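Local coordinates for cortical-lytic enzyme (Clostridium perfringens, PDB 5JIP), which probably hydrolyses spore-cortex peptidoglycan as a glycoside hydrolase family 25 muramidase during germination, and also carries a bound magnesium ion, at residues L19-R24 / R51-F56; A76-D81 / E115-K120; T125-W130 / D159-P164; T150-I155 / P191-W196. All blocks are in the same frame, centred on the assembly; numbering follows the deposited sequence.

Contact 1: residues L19-R24 / R51-F56; sequences LNEFSR and RIDNKF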
loop_
_atom_site.group_PDB
_atom_site.type_symbol
_atom_site.label_atom_id
_atom_site.label_comp_id
_atom_site.label_asym_id
_atom_site.label_seq_id
_atom_site.Cartn_x
_atom_site.Cartn_y
_atom_site.Cartn_z
ATOM N N LEU A 19 22.535 12.492 -16.938
ATOM C CA LEU A 19 23.169 13.492 -17.797
ATOM C C LEU A 19 23.202 14.841 -17.090
ATOM O O LEU A 19 22.429 15.100 -16.163
ATOM C CB LEU A 19 22.407 13.664 -19.124
ATOM C CG LEU A 19 22.060 12.432 -19.962
ATOM C CD1 LEU A 19 21.092 12.820 -21.089
ATOM C CD2 LEU A 19 23.306 11.808 -20.519
ATOM N N ASN A 20 24.101 15.713 -17.538
ATOM C CA ASN A 20 24.094 17.094 -17.080
ATOM C C ASN A 20 24.678 17.966 -18.187
ATOM O O ASN A 20 24.869 17.513 -19.315
ATOM C CB ASN A 20 24.829 17.241 -15.743
ATOM C CG ASN A 20 26.302 16.850 -15.818
ATOM O OD1 ASN A 20 26.953 16.935 -16.863
ATOM N ND2 ASN A 20 26.820 16.393 -14.697
ATOM N N GLU A 21 24.933 19.236 -17.869
ATOM C CA GLU A 21 25.364 20.165 -18.913
ATOM C C GLU A 21 26.694 19.787 -19.555
ATOM O O GLU A 21 27.028 20.323 -20.626
ATOM C CB GLU A 21 25.448 21.567 -18.330
ATOM C CG GLU A 21 26.559 21.773 -17.335
ATOM C CD GLU A 21 26.514 23.162 -16.753
ATOM O OE1 GLU A 21 27.266 24.038 -17.264
ATOM O OE2 GLU A 21 25.703 23.387 -15.828
ATOM N N PHE A 22 27.452 18.880 -18.950
ATOM C CA PHE A 22 28.740 18.468 -19.505
ATOM C C PHE A 22 28.622 17.228 -20.367
ATOM O O PHE A 22 29.611 16.791 -20.957
ATOM C CB PHE A 22 29.758 18.265 -18.355
ATOM C CG PHE A 22 29.814 19.442 -17.425
ATOM C CD1 PHE A 22 30.222 20.679 -17.898
ATOM C CD2 PHE A 22 29.429 19.330 -16.086
ATOM C CE1 PHE A 22 30.244 21.762 -17.070
ATOM C CE2 PHE A 22 29.439 20.411 -15.264
ATOM C CZ PHE A 22 29.858 21.632 -15.737
ATOM N N SER A 23 27.429 16.663 -20.473
ATOM C CA SER A 23 27.220 15.546 -21.371
ATOM C C SER A 23 27.281 16.064 -22.799
ATOM O O SER A 23 26.653 17.073 -23.117
ATOM C CB SER A 23 25.860 14.921 -21.100
ATOM O OG SER A 23 25.796 14.466 -19.772
ATOM N N ARG A 24 28.059 15.417 -23.642
ATOM C CA ARG A 24 28.274 15.912 -24.997
ATOM C C ARG A 24 27.424 15.177 -26.024
ATOM O O ARG A 24 27.315 13.953 -25.991
ATOM C CB ARG A 24 29.745 15.771 -25.366
ATOM C CG ARG A 24 30.629 16.501 -24.377
ATOM C CD ARG A 24 32.078 16.579 -24.832
ATOM N NE ARG A 24 32.734 15.270 -24.889
ATOM C CZ ARG A 24 33.181 14.587 -23.834
ATOM N NH1 ARG A 24 33.777 13.412 -24.031
ATOM N NH2 ARG A 24 33.007 15.038 -22.588
ATOM N N ARG A 51 23.674 26.911 -8.380
ATOM C CA ARG A 51 23.673 27.159 -9.818
ATOM C C ARG A 51 22.686 26.226 -10.500
ATOM O O ARG A 51 22.764 25.006 -10.330
ATOM C CB ARG A 51 25.058 26.954 -10.410
ATOM C CG ARG A 51 26.064 27.968 -9.921
ATOM C CD ARG A 51 27.439 27.701 -10.461
ATOM N NE ARG A 51 28.277 28.891 -10.294
ATOM C CZ ARG A 51 29.497 29.021 -10.789
ATOM N NH1 ARG A 51 30.054 28.030 -11.493
ATOM N NH2 ARG A 51 30.160 30.149 -10.573
ATOM N N ILE A 52 21.828 26.785 -11.350
ATOM C CA ILE A 52 21.008 25.951 -12.211
ATOM C C ILE A 52 21.906 25.328 -13.258
ATOM O O ILE A 52 22.820 25.979 -13.787
ATOM C CB ILE A 52 19.883 26.769 -12.869
ATOM C CG1 ILE A 52 18.954 25.845 -13.652
ATOM C CG2 ILE A 52 20.446 27.784 -13.854
ATOM C CD1 ILE A 52 17.645 26.512 -14.079
ATOM N N ASP A 53 21.701 24.047 -13.526
ATOM C CA ASP A 53 22.450 23.394 -14.582
ATOM C C ASP A 53 22.106 24.060 -15.915
ATOM O O ASP A 53 20.942 24.360 -16.193
ATOM C CB ASP A 53 22.130 21.890 -14.605
ATOM C CG ASP A 53 22.801 21.170 -15.760
ATOM O OD1 ASP A 53 22.318 21.305 -16.900
ATOM O OD2 ASP A 53 23.818 20.467 -15.544
ATOM N N ASN A 54 23.128 24.335 -16.728
ATOM C CA ASN A 54 22.930 25.176 -17.909
ATOM C C ASN A 54 22.234 24.477 -19.072
ATOM O O ASN A 54 21.890 25.157 -20.053
ATOM C CB ASN A 54 24.270 25.730 -18.373
ATOM C CG ASN A 54 24.803 26.774 -17.416
ATOM O OD1 ASN A 54 24.101 27.740 -17.099
ATOM N ND2 ASN A 54 26.010 26.562 -16.911
ATOM N N LYS A 55 22.035 23.152 -19.006
ATOM C CA LYS A 55 21.245 22.435 -19.993
ATOM C C LYS A 55 19.938 21.886 -19.428
ATOM O O LYS A 55 19.115 21.383 -20.200
ATOM C CB LYS A 55 22.060 21.270 -20.590
ATOM C CG LYS A 55 23.229 21.700 -21.493
ATOM C CD LYS A 55 22.711 22.181 -22.809
ATOM C CE LYS A 55 23.824 22.212 -23.832
ATOM N NZ LYS A 55 23.326 22.731 -25.142
ATOM N N PHE A 56 19.698 22.018 -18.119
ATOM C CA PHE A 56 18.516 21.401 -17.526
ATOM C C PHE A 56 17.227 21.822 -18.231
ATOM O O PHE A 56 16.426 20.975 -18.639
ATOM C CB PHE A 56 18.444 21.719 -16.036
ATOM C CG PHE A 56 17.167 21.264 -15.403
ATOM C CD1 PHE A 56 16.788 19.937 -15.496
ATOM C CD2 PHE A 56 16.341 22.149 -14.744
ATOM C CE1 PHE A 56 15.603 19.498 -14.967
ATOM C CE2 PHE A 56 15.155 21.724 -14.198
ATOM C CZ PHE A 56 14.778 20.385 -14.306
HETATM O O HOH W 1 25.776 25.027 -13.695
#
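E21 turns CG into the crowded position between its backbone N and carbonyl carbon (chi1 69°), and the chain then runs extended past CG. D53 holds CG anti to its own N (chi1 175°). The two acid side chains run antiparallel, with their carboxylate planes nearly perpendicular. They join the loop after strand 15-19 of the TIM-barrel-type domain to the turn that follows strand 51-52 and leads into helix 56-66. N20 to S23 form a type I beta turn, with N20 OD1 accepting from F22 N in an Asx turn. Three hydrogen bonds cross the contact, two of them from N54. E21 N donates to the syn lone pair of D53 OD2 at 2.9 Å. D53 OD1 also accepts from K55 N, a capping bond. E21 OE2 and D53 OD2 lie 3.5 Å apart. R41 on strand 38-44 salt-bridges both, which probably offsets their repulsion. K55 CG packs on E21 CA at 3.7 Å. A water sits within hydrogen-bonding distance of E21 OE2 and I52 O. N54 ND2 meets the syn lone pair of E21 OE1 at 2.8 Å, while N54 N reaches E21 OE2 from above the carboxylate plane, 2.9 Å away and nearly straight at 169°.

Contact 2: residues A76-D81 / E115-K120; sequences AKPSKD and ETPTDK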
loop_
_atom_site.group_PDB
_atom_site.type_symbol
_atom_site.label_atom_id
_atom_site.label_comp_id
_atom_site.label_asym_id
_atom_site.label_seq_id
_atom_site.Cartn_x
_atom_site.Cartn_y
_atom_site.Cartn_z
ATOM N N ALA A 76 24.243 18.207 -3.723
ATOM C CA ALA A 76 24.175 18.769 -2.383
ATOM C C ALA A 76 25.509 19.377 -1.951
ATOM O O ALA A 76 26.586 18.902 -2.326
ATOM C CB ALA A 76 23.781 17.683 -1.406
ATOM N N LYS A 77 25.431 20.431 -1.142
ATOM C CA LYS A 77 26.571 20.865 -0.335
ATOM C C LYS A 77 26.177 20.853 1.139
ATOM O O LYS A 77 25.663 21.848 1.673
ATOM C CB LYS A 77 27.079 22.237 -0.753
ATOM C CG LYS A 77 28.470 22.476 -0.153
ATOM C CD LYS A 77 29.246 23.605 -0.806
ATOM C CE LYS A 77 30.695 23.671 -0.250
ATOM N NZ LYS A 77 31.589 22.515 -0.699
ATOM N N PRO A 78 26.395 19.746 1.828
ATOM C CA PRO A 78 25.993 19.661 3.240
ATOM C C PRO A 78 26.915 20.491 4.117
ATOM O O PRO A 78 28.035 20.829 3.733
ATOM C CB PRO A 78 26.113 18.161 3.559
ATOM C CG PRO A 78 26.119 17.480 2.208
ATOM C CD PRO A 78 26.836 18.446 1.304
ATOM N N SER A 79 26.413 20.838 5.302
ATOM C CA SER A 79 27.189 21.591 6.277
ATOM C C SER A 79 26.634 21.299 7.663
ATOM O O SER A 79 25.638 20.577 7.820
ATOM C CB SER A 79 27.172 23.091 5.969
ATOM O OG SER A 79 26.001 23.734 6.446
ATOM N N LYS A 80 27.302 21.864 8.679
ATOM C CA LYS A 80 26.820 21.759 10.054
ATOM C C LYS A 80 25.600 22.635 10.297
ATOM O O LYS A 80 24.901 22.447 11.301
ATOM C CB LYS A 80 27.920 22.148 11.060
ATOM C CG LYS A 80 29.148 21.256 11.026
ATOM C CD LYS A 80 30.162 21.599 12.118
ATOM C CE LYS A 80 31.476 20.897 11.843
ATOM N NZ LYS A 80 32.460 21.086 12.932
ATOM N N ASP A 81 25.331 23.596 9.423
ATOM C CA ASP A 81 24.181 24.477 9.589
ATOM C C ASP A 81 22.989 23.875 8.850
ATOM O O ASP A 81 22.995 23.772 7.621
ATOM C CB ASP A 81 24.495 25.884 9.092
ATOM C CG ASP A 81 23.298 26.794 9.173
ATOM O OD1 ASP A 81 22.320 26.418 9.849
ATOM O OD2 ASP A 81 23.322 27.876 8.564
ATOM N N GLU A 115 27.635 13.601 -2.435
ATOM C CA GLU A 115 28.957 13.078 -2.742
ATOM C C GLU A 115 30.037 13.827 -1.982
ATOM O O GLU A 115 31.218 13.573 -2.217
ATOM C CB GLU A 115 29.254 13.181 -4.256
ATOM C CG GLU A 115 28.403 12.309 -5.122
ATOM C CD GLU A 115 28.587 12.641 -6.594
ATOM O OE1 GLU A 115 29.758 12.672 -7.052
ATOM O OE2 GLU A 115 27.568 12.889 -7.271
ATOM N N THR A 116 29.670 14.751 -1.105
ATOM C CA THR A 116 30.600 15.625 -0.416
ATOM C C THR A 116 30.014 15.906 0.961
ATOM O O THR A 116 28.790 15.811 1.136
ATOM C CB THR A 116 30.830 16.912 -1.230
ATOM O OG1 THR A 116 31.959 17.630 -0.719
ATOM C CG2 THR A 116 29.625 17.801 -1.208
ATOM N N PRO A 117 30.847 16.208 1.971
ATOM C CA PRO A 117 32.315 16.237 1.977
ATOM C C PRO A 117 32.897 14.868 2.231
ATOM O O PRO A 117 32.235 14.016 2.835
ATOM C CB PRO A 117 32.638 17.188 3.131
ATOM C CG PRO A 117 31.539 16.907 4.124
ATOM C CD PRO A 117 30.294 16.600 3.287
ATOM N N THR A 118 34.123 14.650 1.759
ATOM C CA THR A 118 34.856 13.415 1.998
ATOM C C THR A 118 36.057 13.635 2.895
ATOM O O THR A 118 36.919 12.761 2.987
ATOM C CB THR A 118 35.330 12.799 0.684
ATOM O OG1 THR A 118 36.135 13.755 -0.019
ATOM C CG2 THR A 118 34.141 12.376 -0.173
ATOM N N ASP A 119 36.175 14.797 3.487
ATOM C CA ASP A 119 37.188 14.982 4.504
ATOM C C ASP A 119 36.523 14.597 5.823
ATOM O O ASP A 119 35.496 13.906 5.838
ATOM C CB ASP A 119 37.753 16.401 4.418
ATOM C CG ASP A 119 36.702 17.466 4.533
ATOM O OD1 ASP A 119 35.548 17.145 4.858
ATOM O OD2 ASP A 119 37.044 18.643 4.314
ATOM N N LYS A 120 37.084 15.002 6.947
ATOM C CA LYS A 120 36.470 14.653 8.218
ATOM C C LYS A 120 35.664 15.806 8.785
ATOM O O LYS A 120 35.499 15.893 10.002
ATOM C CB LYS A 120 37.538 14.195 9.204
ATOM C CG LYS A 120 38.308 12.962 8.716
ATOM C CD LYS A 120 38.419 11.901 9.815
ATOM C CE LYS A 120 39.378 12.323 10.934
ATOM N NZ LYS A 120 40.795 12.433 10.464
HETATM O O HOH W 2 26.908 16.307 -2.852
HETATM O O HOH W 3 31.602 19.984 0.862
#
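T116 carries this contact with its methyl. OG1 stands anti to the backbone N (chi1 -167°), which puts CG2 in the crowded position between N and the carbonyl carbon. From there CG2 touches A76 O at 3.4 Å and P78 CD at 3.8 Å. The P78 ring, with its C-gamma exo pucker, crosses T116 obliquely. Its CD also lies 3.3 Å from T116 O. That carbonyl oxygen is buried here and has no polar partner in the model. A cis peptide bond joins T116 to P117, and P117 CD comes within 4.4 Å of P78 CD. K77 starts off away from the other loop. Its chain stays extended to CE and then bends at the last torsion (chi4 71°). This brings NZ back to a water at 3.0 Å, which also bonds T116 OG1. A second water donates to A76 O and accepts from E115 N at 2.8 Å. S79 OG accepts from D81 N, forming an ST turn. Helix 124-142 covers P78 through L127 and W130. Both loops follow neighbouring parallel strands, 70-75 and 111-113, and lead into helices. Such side-by-side strand-to-helix loops are characteristic of the TIM-barrel type of fold to which family 25 hydrolases belong.

Contact 3: residues T125-W130 / D159-P164; sequences TELVNW and DDFKVP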
loop_
_atom_site.group_PDB
_atom_site.type_symbol
_atom_site.label_atom_id
_atom_site.label_comp_id
_atom_site.label_asym_id
_atom_site.label_seq_id
_atom_site.Cartn_x
_atom_site.Cartn_y
_atom_site.Cartn_z
ATOM N N THR A 125 26.467 11.875 12.201
ATOM C CA THR A 125 25.221 12.483 12.669
ATOM C C THR A 125 24.966 13.792 11.943
ATOM O O THR A 125 23.841 14.070 11.514
ATOM C CB THR A 125 25.260 12.717 14.182
ATOM O OG1 THR A 125 25.477 11.470 14.861
ATOM C CG2 THR A 125 23.951 13.351 14.684
ATOM N N GLU A 126 26.001 14.613 11.789
ATOM C CA GLU A 126 25.809 15.894 11.132
ATOM C C GLU A 126 25.420 15.711 9.665
ATOM O O GLU A 126 24.530 16.414 9.167
ATOM C CB GLU A 126 27.080 16.738 11.263
ATOM C CG GLU A 126 27.320 17.234 12.680
ATOM C CD GLU A 126 28.680 17.861 12.878
ATOM O OE1 GLU A 126 29.664 17.376 12.271
ATOM O OE2 GLU A 126 28.750 18.850 13.650
ATOM N N LEU A 127 26.075 14.785 8.962
ATOM C CA LEU A 127 25.762 14.597 7.543
ATOM C C LEU A 127 24.344 14.063 7.381
ATOM O O LEU A 127 23.550 14.597 6.602
ATOM C CB LEU A 127 26.763 13.655 6.895
ATOM C CG LEU A 127 26.525 13.331 5.415
ATOM C CD1 LEU A 127 26.586 14.583 4.581
ATOM C CD2 LEU A 127 27.544 12.338 4.868
ATOM N N VAL A 128 23.997 13.029 8.144
ATOM C CA VAL A 128 22.675 12.435 8.012
ATOM C C VAL A 128 21.597 13.426 8.441
ATOM O O VAL A 128 20.553 13.515 7.800
ATOM C CB VAL A 128 22.601 11.105 8.796
ATOM C CG1 VAL A 128 21.176 10.585 8.870
ATOM C CG2 VAL A 128 23.507 10.009 8.178
ATOM N N ASN A 129 21.800 14.160 9.551
ATOM C CA ASN A 129 20.843 15.188 9.933
ATOM C C ASN A 129 20.605 16.192 8.802
ATOM O O ASN A 129 19.477 16.656 8.599
ATOM C CB ASN A 129 21.320 15.922 11.182
ATOM C CG ASN A 129 21.062 15.141 12.447
ATOM O OD1 ASN A 129 20.459 14.059 12.424
ATOM N ND2 ASN A 129 21.507 15.691 13.562
ATOM N N TRP A 130 21.660 16.565 8.079
ATOM C CA TRP A 130 21.501 17.517 6.980
ATOM C C TRP A 130 20.654 16.928 5.857
ATOM O O TRP A 130 19.717 17.564 5.373
ATOM C CB TRP A 130 22.875 17.948 6.465
ATOM C CG TRP A 130 22.801 19.066 5.505
ATOM C CD1 TRP A 130 22.964 20.404 5.771
ATOM C CD2 TRP A 130 22.528 18.970 4.102
ATOM N NE1 TRP A 130 22.800 21.133 4.622
ATOM C CE2 TRP A 130 22.534 20.277 3.584
ATOM C CE3 TRP A 130 22.274 17.898 3.231
ATOM C CZ2 TRP A 130 22.318 20.543 2.216
ATOM C CZ3 TRP A 130 22.051 18.165 1.897
ATOM C CH2 TRP A 130 22.082 19.480 1.399
ATOM N N ASP A 159 30.370 5.480 8.162
ATOM C CA ASP A 159 29.949 4.429 9.084
ATOM C C ASP A 159 28.656 3.784 8.620
ATOM O O ASP A 159 27.774 3.503 9.432
ATOM C CB ASP A 159 29.752 4.968 10.506
ATOM C CG ASP A 159 31.043 5.381 11.172
ATOM O OD1 ASP A 159 31.955 4.534 11.288
ATOM O OD2 ASP A 159 31.125 6.558 11.588
ATOM N N ASP A 160 28.511 3.560 7.314
ATOM C CA ASP A 160 27.305 2.905 6.825
ATOM C C ASP A 160 26.075 3.783 7.020
ATOM O O ASP A 160 24.950 3.288 7.005
ATOM C CB ASP A 160 27.113 1.561 7.552
ATOM C CG ASP A 160 26.425 0.491 6.698
ATOM O OD1 ASP A 160 26.538 0.540 5.464
ATOM O OD2 ASP A 160 25.794 -0.439 7.272
ATOM N N PHE A 161 26.261 5.083 7.244
ATOM C CA PHE A 161 25.165 5.998 7.564
ATOM C C PHE A 161 24.430 5.570 8.831
ATOM O O PHE A 161 23.262 5.913 9.039
ATOM C CB PHE A 161 24.160 6.117 6.406
ATOM C CG PHE A 161 24.603 7.003 5.286
ATOM C CD1 PHE A 161 25.862 7.600 5.268
ATOM C CD2 PHE A 161 23.731 7.272 4.246
ATOM C CE1 PHE A 161 26.241 8.439 4.206
ATOM C CE2 PHE A 161 24.103 8.092 3.210
ATOM C CZ PHE A 161 25.370 8.670 3.184
ATOM N N LYS A 162 25.117 4.852 9.707
ATOM C CA LYS A 162 24.563 4.533 11.023
ATOM C C LYS A 162 24.780 5.706 11.960
ATOM O O LYS A 162 25.911 6.156 12.148
ATOM C CB LYS A 162 25.208 3.273 11.582
ATOM C CG LYS A 162 24.573 2.810 12.896
ATOM C CD LYS A 162 25.062 1.435 13.294
ATOM C CE LYS A 162 24.238 0.891 14.459
ATOM N NZ LYS A 162 24.757 -0.403 15.019
ATOM N N VAL A 163 23.700 6.224 12.524
ATOM C CA VAL A 163 23.761 7.371 13.422
ATOM C C VAL A 163 23.758 6.843 14.852
ATOM O O VAL A 163 22.822 6.125 15.221
ATOM C CB VAL A 163 22.596 8.331 13.200
ATOM C CG1 VAL A 163 22.603 9.439 14.273
ATOM C CG2 VAL A 163 22.705 8.908 11.779
ATOM N N PRO A 164 24.739 7.195 15.675
ATOM C CA PRO A 164 24.738 6.758 17.086
ATOM C C PRO A 164 23.404 7.020 17.775
ATOM O O PRO A 164 22.875 8.124 17.754
ATOM C CB PRO A 164 25.862 7.600 17.701
ATOM C CG PRO A 164 26.829 7.791 16.568
ATOM C CD PRO A 164 25.961 7.943 15.334
HETATM O O HOH W 4 24.027 10.700 17.043
#
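Residues 125-130 are a regular turn-and-a-half inside helix 124-142, with N129 N bonded to T125 O and W130 N to E126 O. Residues 159-164 are irregular. D159, D160 and F161 all have positive phi, and K162 N closes back on D159 O. After that the chain extends from K162 to P164 and passes the helix, where the CA atoms of T125 and V163 come closest, 5.4 Å apart. The two valines meet tip to tip. V128 and V163 both hold CG1 anti to the backbone N (chi1 170° and 173°), and V128 CG1 meets V163 CG2, the branch beside its backbone N, at 3.7 Å. This joins an outer helix of the TIM-barrel-type domain to the long loop between helix 152-157 and strand 175-178. The first bond of the F161 side chain runs alongside the helix, and chi1 of -78° then carries the ring nearer. V128 CG2 and L127 CD2 approach its ring obliquely, L127 CD2 lying 4.2 Å from F161 CE1. F154 of helix 152-157 packs against both L127 and F161. The other end of the contact is more polar. T125 crosses V163 at about a right angle, and its OG1 lies 3.6 Å from both V163 CG1 and P164 CD. The same hydroxyl bonds a water at 2.7 Å, and this water donates to P164 O, tying the helix to the loop.

Contact 4: residues T150-I155 / P191-W196; sequences TGLFFI and PNVGGW
Apolar contacts make up the whole meeting between these segments, with L152 and I155, one helical turn apart, facing the loop 191-196. L152 sets CG anti to its backbone N (chi1 -178°), and its two methyls divide the work. CD2 meets P191 tip to tip, 3.7 Å from its CD. CD1 touches V193 CG1 at 3.9 Å, with L152 crossing V193 at about a right angle. V193 places CG2 in the crowded position between N and the carbonyl carbon, and this methyl lies 4.1 Å from I155 CD1. I155 extends to the same CD1 (chi2 171°), which also meets W196 CZ3 at 4.0 Å, approaching the indole obliquely. G194 O lies 3.7 Å above one face of the W196 ring, offset toward its rim. Backbone hydrogen bonds shape each side separately. G151 is the N-cap of helix 152-157, and its O accepts from I155 N. V193 to W196 form a type I' beta turn, closed by W196 N on V193 O. G194 and G195 supply its two positive-phi positions. W196 NE1 donates to M173 O, and D160 OD1 accepts from G194 N. In the TIM-barrel-type domain, strand 147-151 pairs in parallel with strand 175-178 and runs directly into helix 152-157. The loop 191-196, which precedes strand 201-208, packs over that helix start, with V193 also resting on I177 and W196 on L175.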
loop_
_atom_site.group_PDB
_atom_site.type_symbol
_atom_site.label_atom_id
_atom_site.label_comp_id
_atom_site.label_asym_id
_atom_site.label_seq_id
_atom_site.Cartn_x
_atom_site.Cartn_y
_atom_site.Cartn_z
ATOM N N THR A 150 23.922 8.264 -3.699
ATOM C CA THR A 150 25.239 8.336 -3.105
ATOM C C THR A 150 25.996 7.093 -3.531
ATOM O O THR A 150 25.414 6.142 -4.041
ATOM C CB THR A 150 25.147 8.474 -1.569
ATOM O OG1 THR A 150 26.431 8.822 -1.045
ATOM C CG2 THR A 150 24.708 7.213 -0.943
ATOM N N GLY A 151 27.315 7.101 -3.284
ATOM C CA GLY A 151 28.164 5.984 -3.628
ATOM C C GLY A 151 28.415 5.032 -2.462
ATOM O O GLY A 151 28.334 5.411 -1.295
ATOM N N LEU A 152 28.732 3.780 -2.811
ATOM C CA LEU A 152 29.075 2.786 -1.799
ATOM C C LEU A 152 30.281 3.234 -0.985
ATOM O O LEU A 152 30.287 3.122 0.250
ATOM C CB LEU A 152 29.346 1.435 -2.472
ATOM C CG LEU A 152 29.671 0.246 -1.534
ATOM C CD1 LEU A 152 28.560 0.052 -0.528
ATOM C CD2 LEU A 152 29.918 -1.068 -2.293
ATOM N N PHE A 153 31.306 3.752 -1.659
ATOM C CA PHE A 153 32.485 4.253 -0.951
ATOM C C PHE A 153 32.107 5.326 0.061
ATOM O O PHE A 153 32.531 5.280 1.227
ATOM C CB PHE A 153 33.489 4.791 -1.959
ATOM C CG PHE A 153 34.712 5.382 -1.331
ATOM C CD1 PHE A 153 35.743 4.568 -0.917
ATOM C CD2 PHE A 153 34.830 6.750 -1.153
ATOM C CE1 PHE A 153 36.871 5.103 -0.326
ATOM C CE2 PHE A 153 35.956 7.285 -0.566
ATOM C CZ PHE A 153 36.976 6.459 -0.160
ATOM N N PHE A 154 31.296 6.293 -0.374
ATOM C CA PHE A 154 30.871 7.400 0.469
ATOM C C PHE A 154 30.122 6.909 1.703
ATOM O O PHE A 154 30.383 7.371 2.820
ATOM C CB PHE A 154 29.999 8.347 -0.360
ATOM C CG PHE A 154 29.715 9.655 0.292
ATOM C CD1 PHE A 154 30.609 10.697 0.171
ATOM C CD2 PHE A 154 28.533 9.864 1.004
ATOM C CE1 PHE A 154 30.357 11.914 0.763
ATOM C CE2 PHE A 154 28.267 11.084 1.593
ATOM C CZ PHE A 154 29.173 12.111 1.480
ATOM N N ILE A 155 29.172 5.976 1.518
ATOM C CA ILE A 155 28.467 5.394 2.654
ATOM C C ILE A 155 29.484 4.825 3.635
ATOM O O ILE A 155 29.370 5.018 4.846
ATOM C CB ILE A 155 27.460 4.324 2.173
ATOM C CG1 ILE A 155 26.278 4.995 1.449
ATOM C CG2 ILE A 155 26.940 3.489 3.330
ATOM C CD1 ILE A 155 25.348 4.017 0.750
ATOM N N PRO A 191 26.288 -4.615 -2.366
ATOM C CA PRO A 191 25.913 -5.252 -1.104
ATOM C C PRO A 191 24.805 -4.481 -0.420
ATOM O O PRO A 191 24.589 -3.297 -0.663
ATOM C CB PRO A 191 27.202 -5.196 -0.283
ATOM C CG PRO A 191 27.846 -3.965 -0.721
ATOM C CD PRO A 191 27.538 -3.848 -2.210
ATOM N N ASN A 192 24.137 -5.154 0.505
ATOM C CA ASN A 192 23.125 -4.492 1.321
ATOM C C ASN A 192 23.832 -3.664 2.392
ATOM O O ASN A 192 24.666 -4.182 3.137
ATOM C CB ASN A 192 22.157 -5.521 1.913
ATOM C CG ASN A 192 21.223 -6.151 0.842
ATOM O OD1 ASN A 192 20.973 -5.592 -0.241
ATOM N ND2 ASN A 192 20.678 -7.303 1.171
ATOM N N VAL A 193 23.524 -2.368 2.451
ATOM C CA VAL A 193 24.232 -1.415 3.300
ATOM C C VAL A 193 23.261 -0.343 3.773
ATOM O O VAL A 193 22.170 -0.172 3.222
ATOM C CB VAL A 193 25.431 -0.745 2.576
ATOM C CG1 VAL A 193 26.497 -1.771 2.230
ATOM C CG2 VAL A 193 24.984 -0.025 1.342
ATOM N N GLY A 194 23.688 0.408 4.790
ATOM C CA GLY A 194 22.948 1.555 5.280
ATOM C C GLY A 194 21.569 1.253 5.810
ATOM O O GLY A 194 20.754 2.165 5.924
ATOM N N GLY A 195 21.274 0.001 6.137
ATOM C CA GLY A 195 19.934 -0.361 6.552
ATOM C C GLY A 195 18.908 -0.388 5.447
ATOM O O GLY A 195 17.736 -0.655 5.722
ATOM N N TRP A 196 19.303 -0.093 4.208
ATOM C CA TRP A 196 18.406 -0.178 3.070
ATOM C C TRP A 196 18.152 -1.632 2.715
ATOM O O TRP A 196 19.096 -2.389 2.453
ATOM C CB TRP A 196 19.020 0.554 1.878
ATOM C CG TRP A 196 18.754 2.039 1.883
ATOM C CD1 TRP A 196 17.540 2.664 1.689
ATOM C CD2 TRP A 196 19.716 3.092 2.053
ATOM N NE1 TRP A 196 17.696 4.022 1.744
ATOM C CE2 TRP A 196 19.026 4.311 1.942
ATOM C CE3 TRP A 196 21.103 3.118 2.268
ATOM C CZ2 TRP A 196 19.662 5.538 2.081
ATOM C CZ3 TRP A 196 21.730 4.341 2.387
ATOM C CH2 TRP A 196 21.010 5.533 2.295
#

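In the fold
All four contacts lie in the family 25 TIM-barrel-type domain, away from the magnesium site. Contact 1 closes first along the chain, then contact 2. Contacts 3 and 4 interleave, since 150-155 falls between 125-130 and 159-164, while 191-196 follows both. Contact 1 stands apart, its centre about 22 Å from that of contact 2 and 30 Å from that of contact 3. The other three form one connected region. Centres of contacts 2 and 3 are about 11 Å apart, and K80 packs on E126. F154 of contact 4 touches T116. D160 N probably hydrogen-bonds to I155 O, joining contacts 3 and 4. Loops after successive strands and helices pack on one another and on helix 124-142.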